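Local coordinates for protein malonate decarboxylase subunit alpha (Acinetobacter baumannii ATCC 17978, PDB 6MPR) that probably transfers the acyl carrier protein from acetate to malonate, forming the malonyl thioester that malonate decarboxylase then breaks down, at residues 65-70 and 178-184; 143-147 and 350-355. All blocks are in the same frame, centred on the assembly; numbering follows the deposited sequence. Where two conformers were deposited one is given.

Interaction 1: residues 65-70 and 178-184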
loop_
_atom_site.group_PDB
_atom_site.type_symbol
_atom_site.label_atom_id
_atom_site.label_comp_id
_atom_site.label_asym_id
_atom_site.label_seq_id
_atom_site.Cartn_x
_atom_site.Cartn_y
_atom_site.Cartn_z
ATOM N N GLU A 65 5.891 18.870 5.639
ATOM C CA GLU A 65 5.255 18.888 4.324
ATOM C C GLU A 65 5.786 20.061 3.504
ATOM O O GLU A 65 5.713 21.208 3.954
ATOM C CB GLU A 65 3.736 19.010 4.479
ATOM C CG GLU A 65 3.050 17.792 5.103
ATOM C CD GLU A 65 1.545 17.977 5.206
ATOM O OE1 GLU A 65 1.036 19.031 4.776
ATOM O OE2 GLU A 65 0.872 17.086 5.746
ATOM N N GLY A 66 6.366 19.784 2.341
ATOM C CA GLY A 66 6.858 18.458 2.015
ATOM C C GLY A 66 5.967 17.454 1.295
ATOM O O GLY A 66 6.399 16.324 1.047
ATOM N N ASN A 67 4.725 17.809 0.986
ATOM C CA ASN A 67 3.930 17.017 0.055
ATOM C C ASN A 67 4.472 17.222 -1.352
ATOM O O ASN A 67 5.246 18.145 -1.613
ATOM C CB ASN A 67 2.451 17.428 0.041
ATOM C CG ASN A 67 1.772 17.336 1.387
ATOM O OD1 ASN A 67 1.366 16.257 1.819
ATOM N ND2 ASN A 67 1.566 18.483 2.021
ATOM N N ASN A 68 4.021 16.394 -2.290
ATOM C CA ASN A 68 4.454 16.620 -3.662
ATOM C C ASN A 68 4.003 17.987 -4.167
ATOM O O ASN A 68 4.754 18.660 -4.889
ATOM C CB ASN A 68 3.953 15.529 -4.599
ATOM C CG ASN A 68 4.482 15.715 -6.022
ATOM O OD1 ASN A 68 5.619 15.341 -6.330
ATOM N ND2 ASN A 68 3.676 16.327 -6.880
ATOM N N GLN A 69 2.803 18.432 -3.785
ATOM C CA GLN A 69 2.275 19.719 -4.228
ATOM C C GLN A 69 2.162 20.704 -3.067
ATOM O O GLN A 69 2.906 21.686 -3.018
ATOM C CB GLN A 69 0.923 19.507 -4.918
ATOM C CG GLN A 69 0.984 18.546 -6.103
ATOM C CD GLN A 69 -0.364 17.908 -6.392
ATOM O OE1 GLN A 69 -0.630 16.783 -5.961
ATOM N NE2 GLN A 69 -1.213 18.612 -7.119
ATOM N N LYS A 70 1.254 20.466 -2.120
ATOM C CA LYS A 70 1.054 21.383 -0.995
ATOM C C LYS A 70 2.299 21.468 -0.121
ATOM O O LYS A 70 2.853 20.439 0.272
ATOM C CB LYS A 70 -0.136 20.901 -0.155
ATOM C CG LYS A 70 -0.271 21.567 1.202
ATOM C CD LYS A 70 -1.546 21.089 1.892
ATOM C CE LYS A 70 -1.402 19.681 2.437
ATOM N NZ LYS A 70 -2.679 19.162 3.046
ATOM N N THR A 178 -5.733 17.481 0.325
ATOM C CA THR A 178 -5.505 16.543 1.418
ATOM C C THR A 178 -4.179 15.799 1.239
ATOM O O THR A 178 -3.361 15.737 2.165
ATOM C CB THR A 178 -6.689 15.580 1.509
ATOM O OG1 THR A 178 -7.870 16.307 1.916
ATOM C CG2 THR A 178 -6.410 14.487 2.523
ATOM N N GLU A 179 -3.933 15.260 0.036
ATOM C CA GLU A 179 -2.644 14.655 -0.308
ATOM C C GLU A 179 -2.142 13.667 0.743
ATOM O O GLU A 179 -2.847 12.698 1.069
ATOM C CB GLU A 179 -1.580 15.746 -0.552
ATOM C CG GLU A 179 -1.802 16.524 -1.884
ATOM C CD GLU A 179 -0.673 17.515 -2.199
ATOM O OE1 GLU A 179 0.475 17.078 -2.467
ATOM O OE2 GLU A 179 -0.938 18.738 -2.174
ATOM N N ASP A 180 -0.915 13.897 1.259
ATOM C CA ASP A 180 -0.272 12.991 2.209
ATOM C C ASP A 180 -0.732 13.192 3.644
ATOM O O ASP A 180 -0.413 12.353 4.492
ATOM C CB ASP A 180 1.267 13.149 2.249
ATOM C CG ASP A 180 1.916 13.379 0.877
ATOM O OD1 ASP A 180 1.353 14.079 0.018
ATOM O OD2 ASP A 180 3.057 12.905 0.695
ATOM N N SER A 181 -1.437 14.279 3.950
ATOM C CA SER A 181 -1.554 14.686 5.353
ATOM C C SER A 181 -2.117 13.604 6.272
ATOM O O SER A 181 -1.550 13.399 7.360
ATOM C CB SER A 181 -2.367 15.989 5.428
ATOM O OG SER A 181 -1.656 17.017 4.766
ATOM N N PRO A 182 -3.188 12.878 5.925
ATOM C CA PRO A 182 -3.695 11.872 6.878
ATOM C C PRO A 182 -2.689 10.769 7.162
ATOM O O PRO A 182 -2.613 10.280 8.294
ATOM C CB PRO A 182 -4.952 11.328 6.183
ATOM C CG PRO A 182 -5.321 12.360 5.165
ATOM C CD PRO A 182 -4.001 12.904 4.694
ATOM N N ALA A 183 -1.888 10.383 6.165
ATOM C CA ALA A 183 -0.913 9.315 6.361
ATOM C C ALA A 183 0.262 9.784 7.206
ATOM O O ALA A 183 0.876 8.974 7.905
ATOM C CB ALA A 183 -0.393 8.800 5.015
ATOM N N LEU A 184 0.599 11.076 7.134
ATOM C CA LEU A 184 1.719 11.607 7.910
ATOM C C LEU A 184 1.317 11.899 9.351
ATOM O O LEU A 184 2.134 11.757 10.272
ATOM C CB LEU A 184 2.255 12.887 7.260
ATOM C CG LEU A 184 2.713 12.816 5.804
ATOM C CD1 LEU A 184 3.090 14.205 5.280
ATOM C CD2 LEU A 184 3.861 11.823 5.632
HETATM O O HOH W 1 4.046 13.620 -1.618
#
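Start at the carboxylate of Glu179, ringed by donors. Gln69 N gives a hydrogen bond to Glu179 OE1 (3.0 Å) and Lys70 N one to Glu179 OE2 (2.8 Å), so consecutive backbone amides clasp one side chain; Arg350 adds a salt bridge to OE1. Ser181 OG donates to Glu65 OE2 (2.7 Å) and accepts from Lys70 NZ (2.9 Å), which also serves Ser177 O and Ala162 O. Asn67 OD1 lies 2.8 Å from Asp180 OD1, two acceptors side by side, but takes a weak hydrogen bond from Asp180 N (3.3 Å), and Arg350 neutralises Asp180 OD1 through a salt bridge. Water 1 bridges, donating to Asp180 OD2 (2.6 Å) and accepting weakly from Asn68 N (2.9 Å); OD2 probably also hydrogen-bonds Tyr147 OH. The loop follows strand 61-64; the type II' turn 178-181 lies in the connection from strand 158-163 through helix 181-189 to strand 194-199. Polar loops gathered at the C-terminal side of a parallel sheet are consistent with a Rossmann-like α/β fold.

Interaction 2: residues 143-147 and 350-355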
loop_
_atom_site.group_PDB
_atom_site.type_symbol
_atom_site.label_atom_id
_atom_site.label_comp_id
_atom_site.label_asym_id
_atom_site.label_seq_id
_atom_site.Cartn_x
_atom_site.Cartn_y
_atom_site.Cartn_z
ATOM N N TYR A 143 6.845 7.046 -2.238
ATOM C CA TYR A 143 6.017 7.756 -1.255
ATOM C C TYR A 143 5.426 6.830 -0.194
ATOM O O TYR A 143 5.628 7.032 1.008
ATOM C CB TYR A 143 4.865 8.502 -1.934
ATOM C CG TYR A 143 5.255 9.706 -2.755
ATOM C CD1 TYR A 143 6.135 10.667 -2.264
ATOM C CD2 TYR A 143 4.722 9.882 -4.030
ATOM C CE1 TYR A 143 6.480 11.765 -3.029
ATOM C CE2 TYR A 143 5.063 10.972 -4.795
ATOM C CZ TYR A 143 5.924 11.910 -4.292
ATOM O OH TYR A 143 6.262 12.997 -5.054
ATOM N N ILE A 144 4.643 5.833 -0.615
ATOM C CA ILE A 144 3.942 5.060 0.405
ATOM C C ILE A 144 4.879 4.135 1.163
ATOM O O ILE A 144 4.536 3.702 2.264
ATOM C CB ILE A 144 2.756 4.258 -0.162
ATOM C CG1 ILE A 144 3.222 3.232 -1.193
ATOM C CG2 ILE A 144 1.698 5.219 -0.714
ATOM C CD1 ILE A 144 2.108 2.316 -1.650
ATOM N N GLU A 145 6.061 3.830 0.613
ATOM C CA GLU A 145 7.105 3.181 1.409
ATOM C C GLU A 145 7.549 4.075 2.562
ATOM O O GLU A 145 7.698 3.616 3.705
ATOM C CB GLU A 145 8.288 2.822 0.498
ATOM C CG GLU A 145 9.501 2.205 1.177
ATOM C CD GLU A 145 10.695 2.125 0.220
ATOM O OE1 GLU A 145 11.685 1.436 0.548
ATOM O OE2 GLU A 145 10.652 2.787 -0.847
ATOM N N LEU A 146 7.760 5.362 2.285
ATOM C CA LEU A 146 8.150 6.277 3.351
ATOM C C LEU A 146 7.033 6.398 4.387
ATOM O O LEU A 146 7.301 6.363 5.594
ATOM C CB LEU A 146 8.528 7.648 2.764
ATOM C CG LEU A 146 9.043 8.708 3.746
ATOM C CD1 LEU A 146 10.347 8.267 4.375
ATOM C CD2 LEU A 146 9.239 10.054 3.062
ATOM N N TYR A 147 5.768 6.522 3.946
ATOM C CA TYR A 147 4.681 6.588 4.930
ATOM C C TYR A 147 4.679 5.357 5.826
ATOM O O TYR A 147 4.359 5.441 7.020
ATOM C CB TYR A 147 3.297 6.682 4.274
ATOM C CG TYR A 147 3.088 7.728 3.208
ATOM C CD1 TYR A 147 3.843 8.888 3.172
ATOM C CD2 TYR A 147 2.095 7.546 2.226
ATOM C CE1 TYR A 147 3.656 9.826 2.176
ATOM C CE2 TYR A 147 1.902 8.475 1.226
ATOM C CZ TYR A 147 2.682 9.614 1.207
ATOM O OH TYR A 147 2.501 10.560 0.231
ATOM N N ARG A 350 -3.196 10.749 -1.179
ATOM C CA ARG A 350 -2.049 10.217 -1.919
ATOM C C ARG A 350 -1.749 8.777 -1.518
ATOM O O ARG A 350 -1.433 7.942 -2.379
ATOM C CB ARG A 350 -0.809 11.112 -1.743
ATOM C CG ARG A 350 0.466 10.515 -2.402
ATOM C CD ARG A 350 1.544 11.570 -2.679
ATOM N NE ARG A 350 1.225 12.348 -3.877
ATOM C CZ ARG A 350 0.872 13.630 -3.885
ATOM N NH1 ARG A 350 0.816 14.316 -2.756
ATOM N NH2 ARG A 350 0.582 14.242 -5.032
ATOM N N MET A 351 -1.868 8.447 -0.230
ATOM C CA MET A 351 -1.628 7.064 0.183
ATOM C C MET A 351 -2.608 6.109 -0.489
ATOM O O MET A 351 -2.209 5.062 -1.027
ATOM C CB MET A 351 -1.711 6.921 1.702
ATOM C CG MET A 351 -1.614 5.454 2.126
ATOM S SD MET A 351 -0.736 5.142 3.653
ATOM C CE MET A 351 -2.014 5.326 4.879
ATOM N N MET A 352 -3.902 6.447 -0.475
ATOM C CA MET A 352 -4.899 5.545 -1.053
ATOM C C MET A 352 -4.743 5.436 -2.563
ATOM O O MET A 352 -4.877 4.342 -3.139
ATOM C CB MET A 352 -6.302 6.016 -0.670
ATOM C CG MET A 352 -7.457 5.156 -1.178
ATOM S SD MET A 352 -9.013 5.864 -0.570
ATOM C CE MET A 352 -8.940 5.359 1.149
ATOM N N CYS A 353 -4.432 6.555 -3.210
ATOM C CA CYS A 353 -4.294 6.556 -4.656
ATOM C C CYS A 353 -3.043 5.797 -5.087
ATOM O O CYS A 353 -3.080 5.036 -6.054
ATOM C CB CYS A 353 -4.255 7.999 -5.151
ATOM S SG CYS A 353 -4.639 8.197 -6.875
ATOM N N GLN A 354 -1.921 6.001 -4.386
ATOM C CA GLN A 354 -0.713 5.225 -4.686
ATOM C C GLN A 354 -0.933 3.736 -4.446
ATOM O O GLN A 354 -0.467 2.901 -5.229
ATOM C CB GLN A 354 0.453 5.725 -3.841
ATOM C CG GLN A 354 1.097 7.003 -4.345
ATOM C CD GLN A 354 1.973 6.768 -5.551
ATOM O OE1 GLN A 354 2.615 5.724 -5.665
ATOM N NE2 GLN A 354 2.006 7.733 -6.462
ATOM N N LEU A 355 -1.640 3.382 -3.363
ATOM C CA LEU A 355 -1.959 1.973 -3.129
ATOM C C LEU A 355 -2.760 1.387 -4.291
ATOM O O LEU A 355 -2.463 0.283 -4.772
ATOM C CB LEU A 355 -2.735 1.820 -1.822
ATOM C CG LEU A 355 -2.768 0.398 -1.262
ATOM C CD1 LEU A 355 -1.343 -0.133 -1.039
ATOM C CD2 LEU A 355 -3.576 0.374 0.028
HETATM O O HOH W 2 4.481 5.574 -3.571
#
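Arg350 meets the helix 143-147 with its aliphatic shaft rather than its charge. Its CD carbon sits over one face of the Tyr143 ring, 4.2 Å from the ring centroid, in a CH-pi contact, and the same Arg350 CD is 3.2 Å from Tyr147 OH, a hydroxyl that pairs with Asp180. The guanidinium lies farther off, with Arg350 CZ 5.5 Å from the Tyr143 centroid, at most a weak cation-pi attraction; its charge is spent on Glu179 and Asp180. No direct hydrogen bond joins the two segments. Instead water 2 bridges them, accepting from Ile144 N (3.0 Å) and donating to Gln354 OE1 (2.8 Å), which also accepts from Asn393.

The axes cross at -125° and come within 9.9 Å. Helix 143-149 follows strand 136-140, an outermost strand of the parallel sheet, and helix 350-359 runs into strand 363-366 of the mixed sheet, so the contact joins the two α/β halves of the chain, a tandem arrangement consistent with a CoA-transferase-like fold.

At the middle Ile144 holds a p rotamer, uncommon on a helix, and presses CG2 against Gln354 CB (3.4 Å) and Met351 CA (3.9 Å), while its CD1 reaches Leu355 CD1 (4.3 Å). Tyr147 CD2 rests 3.9 Å from Met351 CB, and Met351 SD makes an oblique Met-aromatic contact, 5.3 Å from the Tyr147 centroid. Beyond, Met351 packs on Met351 of the second subunit, and Glu145 OE1 accepts hydrogen bonds from the backbone N of Arg402 and from ND1 of His403 of that subunit.

Both contacts are buried, their centres 10 Å apart, and their segments alternate along the chain, yet their chemistry differs sharply. Interaction 1 stays around the first sheet and is built from carboxylates, amides and an ammonium; interaction 2 spans the two halves, reaches the dimer neighbour and depends mainly on apolar and ring contacts, with one water as its polar bridge. They meet through polar ends that interaction 2 sends toward interaction 1: Arg350 NH1 forms a salt bridge with Glu179 OE1 at 2.8 Å, and Tyr147 OH probably hydrogen-bonds Asp180 OD2 at 2.5 Å. The 178-181 turn is thereby tied to both helices of interaction 2.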